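Local coordinates for putative ATPase, AAA family (Prochlorococcus marinus subsp. pastoris str. CCMP1986, PDB 3CTD), which probably acts as a DNA-dependent ATPase of the RarA/MGS1/WRNIP1 subfamily that responds to stalled DNA replication, seen here as its C-terminal part, at the interface of chains A and B. Sequence-based numbering; all coordinates share one arbitrary frame. Chains: chain A/B, Putative ATPase, AAA family.

The interface of chains A and B. Residues chain A 56-57; chain B 139, 145-146, 148, 173-175, 178, 183.
A:Tyr56 plunges ring-first into a pocket of chain B, and its neighbour A:Trp57 lies along the rim, both projecting from helix 51-63 of the MgsA-type C-terminal region of this RarA-family AAA+ protein. At the tip of the phenol, B:Ser145 OG donates a hydrogen bond to the hydroxyl A:Tyr56 OH over 3.0 Å. The methyl B:Ile139 CD1 sits over one ring face, 3.8 Å from its centroid, a CH-pi contact. B:Pro175 comes tip to tip onto the opposite face, CD 3.7 Å from A:Tyr56 CE2. On that same side B:Leu178 crosses at about a right angle, CD1 3.7 Å from A:Tyr56 CE1, and B:Leu174 CD2 packs on A:Tyr56 CB nearer the helix. B:Phe183 CE2 approaches obliquely, 4.1 Å from A:Tyr56 CB. An alanine in place of A:Tyr56 would probably leave B:Ser145 OG without its phenol partner and open a gap between B:Ile139 and the B:Leu174/B:Pro175 side. The indole A:Trp57 NE1 donates to the backbone carbonyl B:Tyr173 O, 2.7 Å away and 7° out of the indole plane, which would help to hold the indole's rotation. B:Pro148 CD lies 3.7 Å from A:Trp57 CZ2. An anti chi1 (179°) swings the phenol towards chain B; its edge meets the indole face, A:Tyr56 CD2 3.7 Å above the A:Trp57 plane, and each ring probably helps to position the other. The deposited assembly is a tetramer, though the structure alone does not establish this contact as physiological.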
# COMPACT_ATOMS: atom_id res chain seq x y z
N TYR A 56 26.11 -0.00 7.27
CA TYR A 56 27.42 -0.59 7.33
C TYR A 56 27.36 -2.09 7.12
O TYR A 56 28.03 -2.60 6.21
CB TYR A 56 28.13 -0.23 8.62
CG TYR A 56 29.47 -0.83 8.73
CD1 TYR A 56 30.58 -0.20 8.14
CD2 TYR A 56 29.66 -2.02 9.45
CE1 TYR A 56 31.83 -0.76 8.25
CE2 TYR A 56 30.88 -2.62 9.53
CZ TYR A 56 31.97 -1.98 8.94
OH TYR A 56 33.20 -2.55 9.07
N TRP A 57 26.56 -2.80 7.92
CA TRP A 57 26.42 -4.26 7.68
C TRP A 57 25.83 -4.57 6.30
O TRP A 57 26.28 -5.49 5.63
CB TRP A 57 25.69 -4.99 8.81
CG TRP A 57 26.42 -4.73 10.13
CD1 TRP A 57 25.97 -4.02 11.20
CD2 TRP A 57 27.77 -5.14 10.47
NE1 TRP A 57 26.93 -3.98 12.19
CE2 TRP A 57 28.05 -4.65 11.76
CE3 TRP A 57 28.77 -5.86 9.80
CZ2 TRP A 57 29.29 -4.84 12.41
CZ3 TRP A 57 30.02 -6.07 10.45
CH2 TRP A 57 30.26 -5.54 11.73
N ILE B 139 33.77 0.29 3.92
CA ILE B 139 34.07 -1.13 3.90
C ILE B 139 35.29 -1.34 3.02
O ILE B 139 36.19 -2.08 3.36
CB ILE B 139 32.88 -1.96 3.32
CG1 ILE B 139 31.68 -1.92 4.25
CG2 ILE B 139 33.30 -3.39 2.98
CD1 ILE B 139 31.89 -2.73 5.51
N SER B 145 37.09 -6.31 9.12
CA SER B 145 35.71 -5.93 9.41
C SER B 145 35.01 -7.12 10.05
O SER B 145 34.16 -7.75 9.44
CB SER B 145 35.00 -5.54 8.08
OG SER B 145 33.60 -5.36 8.23
N LEU B 146 35.41 -7.46 11.28
CA LEU B 146 34.87 -8.69 11.94
C LEU B 146 33.62 -8.37 12.72
O LEU B 146 33.39 -7.21 13.08
CB LEU B 146 35.88 -9.31 12.89
CG LEU B 146 36.98 -10.08 12.16
CD1 LEU B 146 37.99 -10.64 13.19
CD2 LEU B 146 36.39 -11.19 11.22
N PRO B 148 31.30 -7.89 15.74
CA PRO B 148 31.48 -7.96 17.19
C PRO B 148 30.78 -9.18 17.78
O PRO B 148 29.69 -9.54 17.32
CB PRO B 148 30.84 -6.66 17.70
CG PRO B 148 30.95 -5.69 16.50
CD PRO B 148 30.96 -6.54 15.25
N TYR B 173 26.52 -1.23 17.79
CA TYR B 173 26.06 -1.86 16.57
C TYR B 173 27.09 -1.79 15.46
O TYR B 173 27.09 -2.58 14.50
CB TYR B 173 24.69 -1.28 16.13
CG TYR B 173 23.59 -1.65 17.14
CD1 TYR B 173 23.30 -2.99 17.42
CD2 TYR B 173 22.87 -0.68 17.82
CE1 TYR B 173 22.33 -3.35 18.35
CE2 TYR B 173 21.89 -1.01 18.74
CZ TYR B 173 21.63 -2.36 19.02
OH TYR B 173 20.70 -2.74 19.97
N LEU B 174 28.01 -0.85 15.61
CA LEU B 174 29.12 -0.70 14.66
C LEU B 174 30.33 -1.28 15.35
O LEU B 174 30.38 -1.34 16.57
CB LEU B 174 29.37 0.78 14.35
CG LEU B 174 28.47 1.41 13.29
CD1 LEU B 174 28.26 2.92 13.56
CD2 LEU B 174 29.03 1.17 11.94
N PRO B 175 31.34 -1.68 14.58
CA PRO B 175 32.60 -2.02 15.27
C PRO B 175 33.12 -0.84 16.10
O PRO B 175 32.87 0.32 15.74
CB PRO B 175 33.56 -2.31 14.13
CG PRO B 175 32.62 -2.56 12.86
CD PRO B 175 31.44 -1.67 13.10
N LEU B 178 34.66 2.53 14.90
CA LEU B 178 33.83 3.21 13.95
C LEU B 178 32.67 3.88 14.65
O LEU B 178 31.93 4.64 14.04
CB LEU B 178 33.34 2.23 12.89
CG LEU B 178 34.39 1.91 11.82
CD1 LEU B 178 33.86 0.88 10.91
CD2 LEU B 178 34.77 3.18 11.02
N PHE B 183 26.82 7.71 8.52
CA PHE B 183 26.63 7.50 7.08
C PHE B 183 25.36 8.13 6.54
O PHE B 183 25.34 8.60 5.39
CB PHE B 183 26.64 6.02 6.73
CG PHE B 183 27.94 5.34 7.06
CD1 PHE B 183 29.12 5.69 6.40
CD2 PHE B 183 27.99 4.34 8.03
CE1 PHE B 183 30.33 5.05 6.71
CE2 PHE B 183 29.15 3.71 8.33
CZ PHE B 183 30.33 4.04 7.67